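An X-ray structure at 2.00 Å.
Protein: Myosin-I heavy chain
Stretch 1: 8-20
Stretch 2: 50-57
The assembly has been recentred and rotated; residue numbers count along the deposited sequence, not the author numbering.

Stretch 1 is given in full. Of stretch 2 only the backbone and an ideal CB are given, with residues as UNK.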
ATOM      1  N   GLN A   8     -14.459 -38.041   5.313  1.00 49.51           N
ATOM      2  CA  GLN A   8     -14.363 -38.881   4.109  1.00 50.06           C
ATOM      3  C   GLN A   8     -13.186 -38.443   3.237  1.00 52.69           C
ATOM      4  O   GLN A   8     -12.477 -39.296   2.695  1.00 52.55           O
ATOM      5  CB  GLN A   8     -15.656 -38.839   3.298  1.00 51.86           C
ATOM      6  CG  GLN A   8     -16.786 -39.688   3.885  1.00 66.77           C
ATOM      7  CD  GLN A   8     -18.095 -39.507   3.150  1.00 93.50           C
ATOM      8  OE1 GLN A   8     -18.143 -39.282   1.930  1.00 92.77           O
ATOM      9  NE2 GLN A   8     -19.197 -39.631   3.878  1.00 85.35           N
ATOM     10  N   TRP A   9     -12.965 -37.106   3.131  1.00 47.23           N
ATOM     11  CA  TRP A   9     -11.859 -36.501   2.390  1.00 45.31           C
ATOM     12  C   TRP A   9     -10.537 -36.826   3.105  1.00 48.73           C
ATOM     13  O   TRP A   9      -9.563 -37.182   2.454  1.00 47.59           O
ATOM     14  CB  TRP A   9     -12.077 -34.971   2.258  1.00 42.82           C
ATOM     15  CG  TRP A   9     -10.926 -34.213   1.648  1.00 42.80           C
ATOM     16  CD1 TRP A   9     -10.765 -33.879   0.335  1.00 44.88           C
ATOM     17  CD2 TRP A   9      -9.791 -33.678   2.341  1.00 42.22           C
ATOM     18  NE1 TRP A   9      -9.592 -33.177   0.166  1.00 43.20           N
ATOM     19  CE2 TRP A   9      -8.989 -33.016   1.385  1.00 45.05           C
ATOM     20  CE3 TRP A   9      -9.396 -33.654   3.688  1.00 43.93           C
ATOM     21  CZ2 TRP A   9      -7.805 -32.360   1.731  1.00 44.69           C
ATOM     22  CZ3 TRP A   9      -8.209 -33.030   4.027  1.00 45.17           C
ATOM     23  CH2 TRP A   9      -7.420 -32.401   3.053  1.00 45.28           C
ATOM     24  N   ALA A  10     -10.510 -36.699   4.434  1.00 46.15           N
ATOM     25  CA  ALA A  10      -9.333 -36.960   5.257  1.00 46.25           C
ATOM     26  C   ALA A  10      -8.974 -38.451   5.352  1.00 52.12           C
ATOM     27  O   ALA A  10      -7.818 -38.765   5.632  1.00 50.66           O
ATOM     28  CB  ALA A  10      -9.544 -36.397   6.644  1.00 46.81           C
ATOM     29  N   SER A  11      -9.961 -39.359   5.128  1.00 51.41           N
ATOM     30  CA  SER A  11      -9.781 -40.820   5.210  1.00 52.76           C
ATOM     31  C   SER A  11      -8.618 -41.357   4.356  1.00 58.08           C
ATOM     32  O   SER A  11      -7.874 -42.227   4.811  1.00 58.30           O
ATOM     33  CB  SER A  11     -11.080 -41.548   4.876  1.00 56.18           C
ATOM     34  OG  SER A  11     -11.322 -41.621   3.477  1.00 63.48           O
ATOM     35  N   THR A  12      -8.440 -40.795   3.145  1.00 54.77           N
ATOM     36  CA  THR A  12      -7.406 -41.190   2.177  1.00 54.02           C
ATOM     37  C   THR A  12      -6.237 -40.180   2.078  1.00 56.62           C
ATOM     38  O   THR A  12      -5.468 -40.246   1.109  1.00 56.63           O
ATOM     39  CB  THR A  12      -8.067 -41.382   0.795  1.00 61.29           C
ATOM     40  OG1 THR A  12      -8.596 -40.128   0.346  1.00 60.59           O
ATOM     41  CG2 THR A  12      -9.162 -42.441   0.800  1.00 58.79           C
ATOM     42  N   ARG A  13      -6.111 -39.234   3.045  1.00 50.61           N
ATOM     43  CA  ARG A  13      -5.083 -38.180   2.999  1.00 47.74           C
ATOM     44  C   ARG A  13      -4.390 -37.902   4.330  1.00 50.48           C
ATOM     45  O   ARG A  13      -3.198 -37.597   4.341  1.00 49.91           O
ATOM     46  CB  ARG A  13      -5.664 -36.866   2.434  1.00 44.55           C
ATOM     47  CG  ARG A  13      -6.228 -36.951   1.013  1.00 48.72           C
ATOM     48  CD  ARG A  13      -7.045 -35.716   0.681  1.00 49.25           C
ATOM     49  NE  ARG A  13      -7.502 -35.680  -0.712  1.00 49.01           N
ATOM     50  CZ  ARG A  13      -8.649 -36.192  -1.146  1.00 62.10           C
ATOM     51  NH1 ARG A  13      -9.466 -36.818  -0.307  1.00 48.11           N
ATOM     52  NH2 ARG A  13      -8.981 -36.100  -2.426  1.00 53.25           N
ATOM     53  N   PHE A  14      -5.125 -37.960   5.445  1.00 47.55           N
ATOM     54  CA  PHE A  14      -4.541 -37.697   6.761  1.00 47.12           C
ATOM     55  C   PHE A  14      -3.640 -38.856   7.170  1.00 51.56           C
ATOM     56  O   PHE A  14      -3.926 -40.002   6.816  1.00 50.82           O
ATOM     57  CB  PHE A  14      -5.650 -37.489   7.814  1.00 48.84           C
ATOM     58  CG  PHE A  14      -5.975 -36.060   8.203  1.00 48.93           C
ATOM     59  CD1 PHE A  14      -6.168 -35.079   7.232  1.00 50.70           C
ATOM     60  CD2 PHE A  14      -6.155 -35.710   9.539  1.00 50.79           C
ATOM     61  CE1 PHE A  14      -6.496 -33.767   7.593  1.00 50.51           C
ATOM     62  CE2 PHE A  14      -6.490 -34.397   9.900  1.00 52.92           C
ATOM     63  CZ  PHE A  14      -6.654 -33.434   8.925  1.00 49.91           C
ATOM     64  N   ARG A  15      -2.564 -38.554   7.910  1.00 48.18           N
ATOM     65  CA  ARG A  15      -1.615 -39.541   8.419  1.00 49.11           C
ATOM     66  C   ARG A  15      -2.337 -40.546   9.330  1.00 55.71           C
ATOM     67  O   ARG A  15      -2.228 -41.756   9.106  1.00 55.76           O
ATOM     68  CB  ARG A  15      -0.472 -38.859   9.192  1.00 48.95           C
ATOM     69  CG  ARG A  15       0.448 -37.985   8.343  1.00 51.57           C
ATOM     70  CD  ARG A  15       1.751 -37.724   9.067  1.00 50.97           C
ATOM     71  NE  ARG A  15       2.547 -36.662   8.444  1.00 53.59           N
ATOM     72  CZ  ARG A  15       3.397 -36.844   7.436  1.00 69.32           C
ATOM     73  NH1 ARG A  15       3.543 -38.046   6.888  1.00 57.30           N
ATOM     74  NH2 ARG A  15       4.092 -35.823   6.952  1.00 54.43           N
ATOM     75  N   SER A  16      -3.118 -40.029  10.316  1.00 53.26           N
ATOM     76  CA  SER A  16      -3.884 -40.796  11.312  1.00 54.49           C
ATOM     77  C   SER A  16      -4.855 -41.808  10.709  1.00 61.82           C
ATOM     78  O   SER A  16      -5.008 -42.899  11.264  1.00 62.33           O
ATOM     79  CB  SER A  16      -4.606 -39.862  12.281  1.00 55.61           C
ATOM     80  OG  SER A  16      -5.613 -39.112  11.620  1.00 56.91           O
ATOM     81  N   PHE A  17      -5.499 -41.456   9.581  1.00 59.42           N
ATOM     82  CA  PHE A  17      -6.432 -42.343   8.876  1.00 60.30           C
ATOM     83  C   PHE A  17      -5.702 -43.376   8.014  1.00 65.54           C
ATOM     84  O   PHE A  17      -6.207 -44.480   7.832  1.00 65.23           O
ATOM     85  CB  PHE A  17      -7.428 -41.539   8.033  1.00 61.51           C
ATOM     86  CG  PHE A  17      -8.494 -40.834   8.837  1.00 63.33           C
ATOM     87  CD1 PHE A  17      -8.243 -39.602   9.430  1.00 65.65           C
ATOM     88  CD2 PHE A  17      -9.751 -41.403   9.002  1.00 66.50           C
ATOM     89  CE1 PHE A  17      -9.227 -38.956  10.180  1.00 66.61           C
ATOM     90  CE2 PHE A  17     -10.737 -40.754   9.750  1.00 69.36           C
ATOM     91  CZ  PHE A  17     -10.468 -39.535  10.332  1.00 66.85           C
ATOM     92  N   LYS A  18      -4.533 -43.006   7.470  1.00 63.54           N
ATOM     93  CA  LYS A  18      -3.709 -43.872   6.627  1.00 64.15           C
ATOM     94  C   LYS A  18      -3.009 -44.972   7.452  1.00 70.07           C
ATOM     95  O   LYS A  18      -3.043 -46.137   7.049  1.00 69.69           O
ATOM     96  CB  LYS A  18      -2.688 -43.039   5.833  1.00 65.20           C
ATOM     97  CG  LYS A  18      -3.263 -42.393   4.583  1.00 71.79           C
ATOM     98  CD  LYS A  18      -2.197 -41.583   3.861  1.00 83.06           C
ATOM     99  CE  LYS A  18      -2.628 -41.088   2.505  1.00 96.56           C
ATOM    100  NZ  LYS A  18      -2.860 -42.198   1.537  1.00107.57           N
ATOM    101  N   ARG A  19      -2.378 -44.592   8.602  1.00 67.87           N
ATOM    102  CA  ARG A  19      -1.669 -45.481   9.535  1.00 68.82           C
ATOM    103  C   ARG A  19      -2.618 -46.541  10.118  1.00 76.82           C
ATOM    104  O   ARG A  19      -2.223 -47.698  10.269  1.00 76.71           O
ATOM    105  CB  ARG A  19      -1.022 -44.684  10.680  1.00 65.80           C
ATOM    106  CG  ARG A  19       0.139 -43.786  10.283  1.00 68.25           C
ATOM    107  CD  ARG A  19       0.532 -42.921  11.465  1.00 76.04           C
ATOM    108  NE  ARG A  19       1.453 -41.844  11.095  1.00 83.01           N
ATOM    109  CZ  ARG A  19       2.752 -41.830  11.380  1.00 92.13           C
ATOM    110  NH1 ARG A  19       3.306 -42.840  12.039  1.00 83.26           N
ATOM    111  NH2 ARG A  19       3.508 -40.806  11.008  1.00 66.68           N
ATOM    112  N   ALA A  20      -3.869 -46.138  10.429  1.00 75.73           N
ATOM    113  CA  ALA A  20      -4.919 -47.009  10.961  1.00 77.24           C
ATOM    114  C   ALA A  20      -5.390 -48.015   9.900  1.00 84.62           C
ATOM    115  O   ALA A  20      -5.823 -49.114  10.252  1.00 85.03           O
ATOM    116  CB  ALA A  20      -6.093 -46.174  11.450  1.00 77.41           C
ATOM    117  N   UNK A  50       4.117 -32.804  16.000  1.00 59.06           N
ATOM    118  CA  UNK A  50       5.461 -33.313  15.686  1.00 59.47           C
ATOM    119  C   UNK A  50       5.678 -33.622  14.194  1.00 62.40           C
ATOM    120  O   UNK A  50       6.815 -33.811  13.760  1.00 63.08           O
ATOM    121  CB  UNK A  50       5.724 -34.580  16.502  1.00 59.47           C
ATOM    122  N   UNK A  51       4.581 -33.672  13.433  1.00 57.11           N
ATOM    123  CA  UNK A  51       4.520 -33.954  11.994  1.00 55.21           C
ATOM    124  C   UNK A  51       3.241 -33.330  11.423  1.00 55.13           C
ATOM    125  O   UNK A  51       2.291 -33.109  12.175  1.00 54.26           O
ATOM    126  CB  UNK A  51       4.559 -35.460  11.726  1.00 55.21           C
ATOM    127  N   UNK A  52       3.193 -33.095  10.100  1.00 49.55           N
ATOM    128  CA  UNK A  52       2.017 -32.523   9.440  1.00 48.22           C
ATOM    129  C   UNK A  52       0.789 -33.431   9.585  1.00 51.36           C
ATOM    130  O   UNK A  52       0.951 -34.636   9.775  1.00 50.32           O
ATOM    131  CB  UNK A  52       2.313 -32.279   7.959  1.00 48.22           C
ATOM    132  N   UNK A  53      -0.430 -32.849   9.496  1.00 46.48           N
ATOM    133  CA  UNK A  53      -1.699 -33.584   9.585  1.00 45.38           C
ATOM    134  C   UNK A  53      -1.919 -34.423   8.326  1.00 49.42           C
ATOM    135  O   UNK A  53      -2.387 -35.559   8.414  1.00 50.31           O
ATOM    136  CB  UNK A  53      -2.868 -32.618   9.787  1.00 45.38           C
ATOM    137  N   UNK A  54      -1.605 -33.855   7.161  1.00 44.84           N
ATOM    138  CA  UNK A  54      -1.757 -34.554   5.884  1.00 44.36           C
ATOM    139  C   UNK A  54      -0.443 -35.268   5.551  1.00 49.30           C
ATOM    140  O   UNK A  54       0.634 -34.723   5.805  1.00 46.92           O
ATOM    141  CB  UNK A  54      -2.148 -33.582   4.769  1.00 44.36           C
ATOM    142  N   UNK A  55      -0.533 -36.494   5.004  1.00 47.92           N
ATOM    143  CA  UNK A  55       0.657 -37.225   4.593  1.00 48.99           C
ATOM    144  C   UNK A  55       1.160 -36.549   3.326  1.00 56.15           C
ATOM    145  O   UNK A  55       0.425 -36.451   2.329  1.00 56.91           O
ATOM    146  CB  UNK A  55       0.370 -38.711   4.369  1.00 48.99           C
ATOM    147  N   UNK A  56       2.386 -36.022   3.405  1.00 52.79           N
ATOM    148  CA  UNK A  56       3.069 -35.347   2.303  1.00 52.52           C
ATOM    149  C   UNK A  56       4.580 -35.461   2.495  1.00 57.36           C
ATOM    150  O   UNK A  56       5.022 -35.955   3.537  1.00 56.61           O
ATOM    151  CB  UNK A  56       2.645 -33.880   2.214  1.00 52.52           C
ATOM    152  N   UNK A  57       5.365 -34.965   1.502  1.00 54.64           N
ATOM    153  CA  UNK A  57       6.836 -34.940   1.469  1.00 55.01           C
ATOM    154  C   UNK A  57       7.377 -34.289   2.734  1.00 58.24           C
ATOM    155  O   UNK A  57       6.734 -33.384   3.262  1.00 57.78           O
ATOM    156  CB  UNK A  57       7.341 -34.193   0.233  1.00 55.01           C
TER

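Position 50 has an ideal CB with nothing of stretch 1 within 5.5 Å. Many residues would suit it. It is Lys50, which reaches toward position 51.

Position 51 is extended, and its CA-to-CB bond points toward stretch 1. The ideal CB lies 4.0 Å from Arg15 NE and 5.5 Å from Arg19 NH2. Two guanidinium groups favour an acid, though an amide could also serve. The residue is Glu51. Its OE2 makes a salt bridge with Arg19 NH2 at 2.9 Å. Arg15 NE is 4.4 Å from the same Glu51 OE2, but no N-H points at it, so only charge acts there. Lys50 NZ forms a salt bridge with Glu51 OE1 at 2.9 Å.

Position 52 points sideways, with its ideal CB 4.1 Å from Arg15 NH2. Its backbone O already accepts from Arg15 NE at 2.9 Å. A small side chain with an acceptor would fit: serine, threonine or perhaps asparagine. Ser52 is found. Its OG accepts from Arg15 NH2 at 2.9 Å and donates to the backbone O of residue 54 at 2.7 Å.

At position 53 the backbone O accepts from Arg15 N at 3.0 Å. The ideal CB is 4.0 Å from Phe14 CZ, so an apolar side chain is expected; leucine, isoleucine, valine or methionine are all plausible. It is Leu53. Its CB sits over the face of the Phe14 ring, 4.2 Å from the centroid, in a CH-pi contact.

Position 54 forms a single beta bridge with Phe14, their CA atoms 4.3 Å apart. The ideal CB is 4.9 Å from Phe14 CD1, and the Trp9 ring lies further along. A branched or long aliphatic residue would suit this aromatic surface. Ile54 places CG1 3.9 Å from Phe14 CD1, while its CD1 reaches the edge of the Trp9 ring, 3.7 Å from CH2.

Position 55 is anchored by its backbone: N donates to Arg13 O at 3.0 Å. The ideal CB is 3.9 Å from Lys18 CD and 4.0 Å from Arg15 CG. An acid fits the basic surroundings, but glutamine or a long aliphatic chain could also pack here. Glu55 packs its CD 3.6 Å from Lys18 CD. Its OE2 stays 4.3 Å from Lys18 NZ, beyond a salt bridge.

Position 56 points sideways, its ideal CB 5.3 Å from Arg15 NH2, so the choice is loose. Met56 contributes mainly its backbone O, linked through water 1 to Arg15 NH1.

Position 57 points away and precedes a helix as N-cap. Serine, threonine, aspartate or asparagine are common there; the residue is Glu57.

Stretch 2, residues 50-57: KESLIEME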
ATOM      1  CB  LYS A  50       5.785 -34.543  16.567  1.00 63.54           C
ATOM      2  CG  LYS A  50       4.884 -35.763  16.321  1.00 82.51           C
ATOM      3  CD  LYS A  50       5.258 -36.963  17.192  1.00 94.64           C
ATOM      4  CE  LYS A  50       4.488 -38.213  16.819  1.00102.74           C
ATOM      5  NZ  LYS A  50       5.039 -38.874  15.604  1.00108.76           N
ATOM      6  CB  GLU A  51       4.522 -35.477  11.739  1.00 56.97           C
ATOM      7  CG  GLU A  51       3.428 -36.243  12.470  1.00 69.00           C
ATOM      8  CD  GLU A  51       3.572 -37.751  12.534  1.00 88.39           C
ATOM      9  OE1 GLU A  51       4.705 -38.239  12.764  1.00 87.27           O
ATOM     10  OE2 GLU A  51       2.536 -38.444  12.417  1.00 76.36           O
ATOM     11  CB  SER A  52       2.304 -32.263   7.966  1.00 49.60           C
ATOM     12  OG  SER A  52       2.483 -33.456   7.223  1.00 55.07           O
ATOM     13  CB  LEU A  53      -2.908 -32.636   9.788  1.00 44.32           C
ATOM     14  CG  LEU A  53      -2.907 -31.669  10.978  1.00 47.98           C
ATOM     15  CD1 LEU A  53      -4.215 -30.898  11.026  1.00 46.70           C
ATOM     16  CD2 LEU A  53      -2.708 -32.396  12.314  1.00 51.01           C
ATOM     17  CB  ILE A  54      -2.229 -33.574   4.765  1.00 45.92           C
ATOM     18  CG1 ILE A  54      -3.678 -33.106   5.024  1.00 45.82           C
ATOM     19  CG2 ILE A  54      -2.095 -34.171   3.345  1.00 45.32           C
ATOM     20  CD1 ILE A  54      -4.050 -31.775   4.365  1.00 50.87           C
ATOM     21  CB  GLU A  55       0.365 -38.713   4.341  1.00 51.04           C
ATOM     22  CG  GLU A  55       1.624 -39.534   4.096  1.00 64.35           C
ATOM     23  CD  GLU A  55       1.383 -40.991   3.757  1.00 82.67           C
ATOM     24  OE1 GLU A  55       1.348 -41.815   4.699  1.00 87.19           O
ATOM     25  OE2 GLU A  55       1.220 -41.311   2.556  1.00 72.57           O
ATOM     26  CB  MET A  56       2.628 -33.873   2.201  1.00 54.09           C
ATOM     27  CG  MET A  56       2.936 -33.059   3.433  1.00 57.81           C
ATOM     28  SD  MET A  56       1.845 -31.629   3.571  1.00 61.86           S
ATOM     29  CE  MET A  56       2.678 -30.778   4.748  1.00 58.21           C
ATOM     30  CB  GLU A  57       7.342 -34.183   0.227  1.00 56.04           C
ATOM     31  CG  GLU A  57       6.882 -34.769  -1.101  1.00 70.91           C
ATOM     32  CD  GLU A  57       5.587 -34.194  -1.649  1.00101.12           C
ATOM     33  OE1 GLU A  57       4.503 -34.567  -1.140  1.00 93.96           O
ATOM     34  OE2 GLU A  57       5.656 -33.380  -2.598  1.00 98.87           O
TER
HETATM   35  O   HOH W   1       6.564 -37.577   5.697  1.00 49.31           O
HETATM   36  O   HOH W   2      -2.363 -36.913  11.590  1.00 45.56           O
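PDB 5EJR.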